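Putative O-methyltransferase (Klebsiella pneumoniae subsp. pneumoniae, PDB 3TFW) is a putative methyltransferase that probably transfers the methyl group of S-adenosylmethionine to a hydroxyl oxygen of a substrate not yet identified. Local coordinates at residues 46-51 and 212-217; 56-61 and 165-170. All blocks are in the same frame, centred on the assembly; numbering follows the deposited sequence.

Contact 1 of 2, residues 46-51 and 212-217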
ATOM      1  N   ASP A  46      -8.704 -15.825   4.160  1.00 26.45           N
ATOM      2  CA  ASP A  46      -9.305 -14.549   3.782  1.00 26.51           C
ATOM      3  C   ASP A  46      -8.430 -13.391   4.268  1.00 26.00           C
ATOM      4  O   ASP A  46      -7.827 -13.477   5.336  1.00 25.97           O
ATOM      5  CB  ASP A  46     -10.703 -14.415   4.386  1.00 26.82           C
ATOM      6  CG  ASP A  46     -11.576 -15.624   4.111  1.00 29.05           C
ATOM      7  OD1 ASP A  46     -12.380 -15.562   3.166  1.00 30.08           O
ATOM      8  OD2 ASP A  46     -11.432 -16.643   4.821  1.00 33.22           O
ATOM      9  N   VAL A  47      -8.362 -12.316   3.488  1.00 25.01           N
ATOM     10  CA  VAL A  47      -7.685 -11.095   3.952  1.00 24.60           C
ATOM     11  C   VAL A  47      -8.474 -10.421   5.079  1.00 24.09           C
ATOM     12  O   VAL A  47      -9.693 -10.603   5.188  1.00 23.94           O
ATOM     13  CB  VAL A  47      -7.404 -10.087   2.804  1.00 24.32           C
ATOM     14  CG1 VAL A  47      -6.465 -10.709   1.766  1.00 25.39           C
ATOM     15  CG2 VAL A  47      -8.697  -9.581   2.165  1.00 24.90           C
ATOM     16  N   ALA A  48      -7.774  -9.659   5.921  1.00 23.21           N
ATOM     17  CA  ALA A  48      -8.421  -8.834   6.939  1.00 22.17           C
ATOM     18  C   ALA A  48      -9.150  -7.673   6.258  1.00 21.46           C
ATOM     19  O   ALA A  48      -8.810  -7.312   5.131  1.00 21.22           O
ATOM     20  CB  ALA A  48      -7.380  -8.319   7.934  1.00 22.79           C
ATOM     21  N   ALA A  49     -10.141  -7.081   6.929  1.00 20.65           N
ATOM     22  CA  ALA A  49     -10.958  -6.028   6.315  1.00 20.25           C
ATOM     23  C   ALA A  49     -10.142  -4.831   5.826  1.00 19.72           C
ATOM     24  O   ALA A  49     -10.478  -4.229   4.817  1.00 19.11           O
ATOM     25  CB  ALA A  49     -12.064  -5.562   7.268  1.00 20.76           C
ATOM     26  N   ASN A  50      -9.080  -4.483   6.551  1.00 19.16           N
ATOM     27  CA  ASN A  50      -8.247  -3.344   6.143  1.00 18.47           C
ATOM     28  C   ASN A  50      -7.447  -3.652   4.881  1.00 17.97           C
ATOM     29  O   ASN A  50      -7.179  -2.755   4.076  1.00 17.48           O
ATOM     30  CB  ASN A  50      -7.343  -2.848   7.287  1.00 18.48           C
ATOM     31  CG  ASN A  50      -6.380  -3.914   7.790  1.00 19.78           C
ATOM     32  OD1 ASN A  50      -6.680  -5.103   7.765  1.00 21.69           O
ATOM     33  ND2 ASN A  50      -5.217  -3.484   8.270  1.00 21.05           N
ATOM     34  N   GLN A  51      -7.069  -4.918   4.718  1.00 17.78           N
ATOM     35  CA  GLN A  51      -6.386  -5.358   3.497  1.00 17.68           C
ATOM     36  C   GLN A  51      -7.358  -5.351   2.315  1.00 16.99           C
ATOM     37  O   GLN A  51      -7.008  -4.906   1.229  1.00 17.04           O
ATOM     38  CB  GLN A  51      -5.749  -6.731   3.675  1.00 17.98           C
ATOM     39  CG  GLN A  51      -4.741  -6.790   4.835  1.00 21.71           C
ATOM     40  CD  GLN A  51      -4.244  -8.203   5.120  1.00 25.76           C
ATOM     41  OE1 GLN A  51      -4.943  -9.187   4.869  1.00 28.11           O
ATOM     42  NE2 GLN A  51      -3.026  -8.305   5.656  1.00 26.62           N
ATOM     43  N   GLY A 212      -0.975  -7.654  12.021  1.00 20.05           N
ATOM     44  CA  GLY A 212      -2.388  -7.399  12.268  1.00 20.58           C
ATOM     45  C   GLY A 212      -3.046  -8.698  12.706  1.00 21.22           C
ATOM     46  O   GLY A 212      -2.350  -9.639  13.072  1.00 20.91           O
ATOM     47  N   THR A 213      -4.373  -8.765  12.628  1.00 22.28           N
ATOM     48  CA  THR A 213      -5.113  -9.973  13.078  1.00 23.85           C
ATOM     49  C   THR A 213      -4.714 -11.261  12.357  1.00 24.08           C
ATOM     50  O   THR A 213      -4.916 -12.363  12.881  1.00 24.62           O
ATOM     51  CB  THR A 213      -6.648  -9.805  12.995  1.00 23.91           C
ATOM     52  OG1 THR A 213      -7.030  -9.504  11.644  1.00 24.89           O
ATOM     53  CG2 THR A 213      -7.121  -8.700  13.919  1.00 25.11           C
ATOM     54  N   LYS A 214      -4.134 -11.127  11.165  1.00 24.44           N
ATOM     55  CA  LYS A 214      -3.728 -12.283  10.376  1.00 24.18           C
ATOM     56  C   LYS A 214      -2.268 -12.646  10.587  1.00 23.79           C
ATOM     57  O   LYS A 214      -1.730 -13.499   9.887  1.00 23.87           O
ATOM     58  CB  LYS A 214      -4.021 -12.060   8.884  1.00 24.99           C
ATOM     59  CG  LYS A 214      -5.491 -11.754   8.576  1.00 26.81           C
ATOM     60  CD  LYS A 214      -6.413 -12.931   8.933  1.00 29.96           C
ATOM     61  CE  LYS A 214      -6.137 -14.166   8.054  1.00 32.00           C
ATOM     62  NZ  LYS A 214      -6.749 -15.441   8.575  1.00 32.41           N
ATOM     63  N   GLY A 215      -1.638 -12.011  11.571  1.00 22.81           N
ATOM     64  CA  GLY A 215      -0.273 -12.336  11.930  1.00 21.99           C
ATOM     65  C   GLY A 215       0.746 -11.627  11.059  1.00 21.35           C
ATOM     66  O   GLY A 215       0.419 -10.655  10.389  1.00 21.83           O
ATOM     67  N   TRP A 216       1.975 -12.126  11.072  1.00 20.93           N
ATOM     68  CA  TRP A 216       3.074 -11.532  10.316  1.00 20.69           C
ATOM     69  C   TRP A 216       3.142 -12.066   8.885  1.00 20.50           C
ATOM     70  O   TRP A 216       3.303 -13.268   8.665  1.00 20.42           O
ATOM     71  CB  TRP A 216       4.382 -11.778  11.045  1.00 21.18           C
ATOM     72  CG  TRP A 216       5.625 -11.343  10.324  1.00 19.81           C
ATOM     73  CD1 TRP A 216       5.817 -10.182   9.612  1.00 18.55           C
ATOM     74  CD2 TRP A 216       6.865 -12.048  10.287  1.00 20.47           C
ATOM     75  NE1 TRP A 216       7.101 -10.147   9.119  1.00 18.44           N
ATOM     76  CE2 TRP A 216       7.765 -11.274   9.525  1.00 19.19           C
ATOM     77  CE3 TRP A 216       7.307 -13.266  10.828  1.00 20.43           C
ATOM     78  CZ2 TRP A 216       9.082 -11.679   9.283  1.00 19.61           C
ATOM     79  CZ3 TRP A 216       8.607 -13.674  10.580  1.00 21.70           C
ATOM     80  CH2 TRP A 216       9.486 -12.873   9.819  1.00 22.33           C
ATOM     81  N   ASP A 217       3.026 -11.162   7.916  1.00 19.84           N
ATOM     82  CA  ASP A 217       3.130 -11.553   6.514  1.00 19.31           C
ATOM     83  C   ASP A 217       3.579 -10.363   5.676  1.00 18.55           C
ATOM     84  O   ASP A 217       4.196  -9.407   6.186  1.00 18.13           O
ATOM     85  CB  ASP A 217       1.791 -12.126   6.008  1.00 19.60           C
ATOM     86  CG  ASP A 217       1.969 -13.208   4.925  1.00 20.38           C
ATOM     87  OD1 ASP A 217       3.006 -13.240   4.232  1.00 20.88           O
ATOM     88  OD2 ASP A 217       1.042 -14.033   4.750  1.00 24.21           O
TER
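Two donors grip the carbonyl oxygen of Gly212, Gly215 N at 2.9 Å and Gln9 NE2 of helix 8-23, closing a type I turn whose corner residues, Thr213 and Lys214, lean on Asp46 and Ala48. The turn joins strands 203-211 and 217-224, and Thr213 N is held as well, by Asp16 OD2. Lys214 supplies most of the contact. Its chain folds at two successive bonds (chi2 -64°, chi3 -65°), and the two bends bring CG and CE over Ala48 and Asp46. CG lies 4.0 Å from Ala48 CB, and CE comes to 3.3 Å from Asp46 O. The ammonium passes that oxygen by and bonds to Ala44 O, while Asp46 OD1 is taken by Asn37 ND2; no salt bridge forms between the two residues. Thr213 adds its hydroxyl, with OG1 resting 3.9 Å from the methyl of Ala48. Ala48 is the N-cap residue of helix 49-62. Its N-H reaches Gln51 OE1 at 3.1 Å, the donor lying 42° above the plane of the amide carbonyl, which supplies the side-chain-to-backbone half of a capping box. Across the segments there is thus no hydrogen bond. A doubly bent lysine chain and a threonine hydroxyl meet one methyl and one carbonyl oxygen in van der Waals contact, and each segment makes its polar bonds separately.

Contact 2 of 2, residues 56-61 and 165-170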
ATOM      1  N   ALA A  56      -9.452  -2.520  -2.639  1.00 15.62           N
ATOM      2  CA  ALA A  56     -10.505  -1.715  -3.232  1.00 15.68           C
ATOM      3  C   ALA A  56      -9.946  -0.362  -3.641  1.00 15.32           C
ATOM      4  O   ALA A  56     -10.243   0.118  -4.728  1.00 15.13           O
ATOM      5  CB  ALA A  56     -11.707  -1.560  -2.262  1.00 15.87           C
ATOM      6  N   LEU A  57      -9.096   0.231  -2.803  1.00 15.64           N
ATOM      7  CA  LEU A  57      -8.482   1.521  -3.166  1.00 16.01           C
ATOM      8  C   LEU A  57      -7.536   1.401  -4.357  1.00 15.71           C
ATOM      9  O   LEU A  57      -7.488   2.288  -5.190  1.00 16.01           O
ATOM     10  CB  LEU A  57      -7.804   2.205  -1.965  1.00 16.47           C
ATOM     11  CG  LEU A  57      -8.770   2.640  -0.848  1.00 17.91           C
ATOM     12  CD1 LEU A  57      -8.087   3.551   0.157  1.00 20.76           C
ATOM     13  CD2 LEU A  57     -10.017   3.317  -1.414  1.00 19.76           C
ATOM     14  N   LEU A  58      -6.832   0.277  -4.460  1.00 15.91           N
ATOM     15  CA  LEU A  58      -6.010  -0.001  -5.644  1.00 16.08           C
ATOM     16  C   LEU A  58      -6.826  -0.069  -6.941  1.00 16.34           C
ATOM     17  O   LEU A  58      -6.373   0.398  -7.994  1.00 16.55           O
ATOM     18  CB  LEU A  58      -5.187  -1.278  -5.447  1.00 16.55           C
ATOM     19  CG  LEU A  58      -4.165  -1.195  -4.313  1.00 16.79           C
ATOM     20  CD1 LEU A  58      -3.367  -2.477  -4.250  1.00 18.65           C
ATOM     21  CD2 LEU A  58      -3.230   0.008  -4.500  1.00 17.04           C
ATOM     22  N   VAL A  59      -8.034  -0.621  -6.869  1.00 16.15           N
ATOM     23  CA  VAL A  59      -8.938  -0.605  -8.024  1.00 16.27           C
ATOM     24  C   VAL A  59      -9.280   0.839  -8.417  1.00 16.89           C
ATOM     25  O   VAL A  59      -9.204   1.203  -9.589  1.00 16.73           O
ATOM     26  CB  VAL A  59     -10.232  -1.429  -7.769  1.00 16.40           C
ATOM     27  CG1 VAL A  59     -11.145  -1.391  -8.984  1.00 15.46           C
ATOM     28  CG2 VAL A  59      -9.877  -2.877  -7.424  1.00 16.29           C
ATOM     29  N   ARG A  60      -9.630   1.661  -7.434  1.00 17.17           N
ATOM     30  CA  ARG A  60      -9.915   3.074  -7.695  1.00 18.73           C
ATOM     31  C   ARG A  60      -8.721   3.825  -8.273  1.00 19.25           C
ATOM     32  O   ARG A  60      -8.888   4.631  -9.190  1.00 19.15           O
ATOM     33  CB  ARG A  60     -10.394   3.786  -6.430  1.00 18.72           C
ATOM     34  CG  ARG A  60     -11.714   3.284  -5.923  1.00 20.01           C
ATOM     35  CD  ARG A  60     -12.256   4.215  -4.872  1.00 21.67           C
ATOM     36  NE  ARG A  60     -13.361   3.574  -4.179  1.00 23.32           N
ATOM     37  CZ  ARG A  60     -14.101   4.150  -3.241  1.00 24.48           C
ATOM     38  NH1 ARG A  60     -13.861   5.401  -2.874  1.00 25.07           N
ATOM     39  NH2 ARG A  60     -15.086   3.467  -2.674  1.00 23.98           N
ATOM     40  N   LEU A  61      -7.530   3.558  -7.734  1.00 20.09           N
ATOM     41  CA  LEU A  61      -6.308   4.245  -8.172  1.00 21.34           C
ATOM     42  C   LEU A  61      -5.908   3.875  -9.599  1.00 21.62           C
ATOM     43  O   LEU A  61      -5.429   4.726 -10.357  1.00 22.50           O
ATOM     44  CB  LEU A  61      -5.143   3.958  -7.220  1.00 21.55           C
ATOM     45  CG  LEU A  61      -5.168   4.629  -5.840  1.00 22.31           C
ATOM     46  CD1 LEU A  61      -4.162   3.955  -4.934  1.00 22.18           C
ATOM     47  CD2 LEU A  61      -4.867   6.127  -5.959  1.00 22.53           C
ATOM     48  N   LEU A 165      -0.937  -2.743 -12.416  1.00 12.92           N
ATOM     49  CA  LEU A 165      -0.414  -3.031 -11.097  1.00 13.33           C
ATOM     50  C   LEU A 165      -0.548  -4.518 -10.816  1.00 13.34           C
ATOM     51  O   LEU A 165      -1.637  -5.089 -10.952  1.00 12.92           O
ATOM     52  CB  LEU A 165      -1.172  -2.206 -10.054  1.00 13.79           C
ATOM     53  CG  LEU A 165      -0.566  -2.119  -8.655  1.00 14.68           C
ATOM     54  CD1 LEU A 165       0.764  -1.357  -8.677  1.00 16.32           C
ATOM     55  CD2 LEU A 165      -1.563  -1.409  -7.757  1.00 16.22           C
ATOM     56  N   ILE A 166       0.561  -5.141 -10.425  1.00 12.84           N
ATOM     57  CA  ILE A 166       0.581  -6.543 -10.063  1.00 13.77           C
ATOM     58  C   ILE A 166       0.814  -6.667  -8.550  1.00 14.54           C
ATOM     59  O   ILE A 166       1.791  -6.130  -8.021  1.00 14.01           O
ATOM     60  CB  ILE A 166       1.690  -7.297 -10.837  1.00 13.22           C
ATOM     61  CG1 ILE A 166       1.503  -7.115 -12.357  1.00 13.85           C
ATOM     62  CG2 ILE A 166       1.715  -8.789 -10.451  1.00 13.70           C
ATOM     63  CD1 ILE A 166       2.638  -7.681 -13.223  1.00 14.35           C
ATOM     64  N   ILE A 167      -0.084  -7.363  -7.861  1.00 15.09           N
ATOM     65  CA  ILE A 167       0.055  -7.569  -6.411  1.00 16.17           C
ATOM     66  C   ILE A 167       0.298  -9.042  -6.129  1.00 16.34           C
ATOM     67  O   ILE A 167      -0.449  -9.901  -6.630  1.00 16.66           O
ATOM     68  CB  ILE A 167      -1.220  -7.124  -5.645  1.00 16.51           C
ATOM     69  CG1 ILE A 167      -1.616  -5.703  -6.034  1.00 18.43           C
ATOM     70  CG2 ILE A 167      -1.028  -7.265  -4.127  1.00 15.72           C
ATOM     71  CD1 ILE A 167      -3.116  -5.469  -5.984  1.00 23.68           C
ATOM     72  N   GLY A 168       1.336  -9.340  -5.338  1.00 15.94           N
ATOM     73  CA  GLY A 168       1.605 -10.711  -4.905  1.00 16.77           C
ATOM     74  C   GLY A 168       1.455 -10.841  -3.398  1.00 17.72           C
ATOM     75  O   GLY A 168       2.261 -10.279  -2.651  1.00 16.76           O
ATOM     76  N   ASP A 169       0.439 -11.573  -2.943  1.00 17.84           N
ATOM     77  CA  ASP A 169       0.160 -11.658  -1.489  1.00 19.26           C
ATOM     78  C   ASP A 169       0.867 -12.851  -0.854  1.00 19.26           C
ATOM     79  O   ASP A 169       1.219 -13.830  -1.536  1.00 18.96           O
ATOM     80  CB  ASP A 169      -1.353 -11.719  -1.200  1.00 19.38           C
ATOM     81  CG  ASP A 169      -1.755 -11.034   0.129  1.00 21.59           C
ATOM     82  OD1 ASP A 169      -0.908 -10.438   0.837  1.00 23.84           O
ATOM     83  OD2 ASP A 169      -2.958 -11.093   0.476  1.00 25.72           O
ATOM     84  N   ASN A 170       1.098 -12.750   0.459  1.00 19.54           N
ATOM     85  CA  ASN A 170       1.596 -13.868   1.260  1.00 20.15           C
ATOM     86  C   ASN A 170       2.994 -14.344   0.872  1.00 20.05           C
ATOM     87  O   ASN A 170       3.219 -15.539   0.648  1.00 20.52           O
ATOM     88  CB  ASN A 170       0.574 -15.021   1.241  1.00 20.57           C
ATOM     89  CG  ASN A 170      -0.817 -14.563   1.640  1.00 22.36           C
ATOM     90  OD1 ASN A 170      -1.750 -14.606   0.840  1.00 24.34           O
ATOM     91  ND2 ASN A 170      -0.956 -14.087   2.876  1.00 24.12           N
TER
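Leu165 meets Leu58 near the start of the fifth parallel strand, where the two side chains cross at about a right angle. With CG set anti to the backbone N (chi1 -166°), Leu165 brings CD2 to 3.9 Å from Leu58 CD2, and its side chain also packs on Leu61 of the second subunit. Ile166 turns to the other face of the sheet, against Val224. Ile167 returns to the helix side and meets the same leucine tip to tip: its CD1 is 3.5 Å from Leu58 CD1, tighter than usual for two methyl groups, and its chi2 of 148° is well off a staggered value; the two may be related. Leu139 and Leu221, on the flanking strands, touch both Leu165 and Ile167. Farther on, Asp169 OD1 accepts a weak bond from Asn170 N, beyond the part that faces the helix. In related metal-dependent O-methyltransferases an Asp-Asn pair on the C-terminal side of this strand binds a divalent ion together with a further aspartate; this pair could do likewise, with Asp143 probably the third residue. The helix-strand contact itself is purely apolar: one leucine touches two strand residues through its methyl groups, joining helix 49-62 to the central sheet with no hydrogen bond between the segments.

In the fold
Helix 49-62 takes part in both contacts, through its capped start in contact 1 and a later turn in contact 2. Their partners, the segment 212-217 and strand 165-169, belong to the mixed sheet and its connections, with strand 217-224 lying directly beside 165-169. Contact 1 sits at the surface, where a lysine chain and a threonine hydroxyl meet an alanine methyl and one backbone oxygen; contact 2 lies in the core and is wholly aliphatic. The centres are 15 Å apart, yet the two meet where Val47 CG1 packs 3.8 Å from Asp169 OD2. Both also border the second subunit: Asn50 bonds to its Thr206 and Ala207, and Leu57 packs on its Leu221.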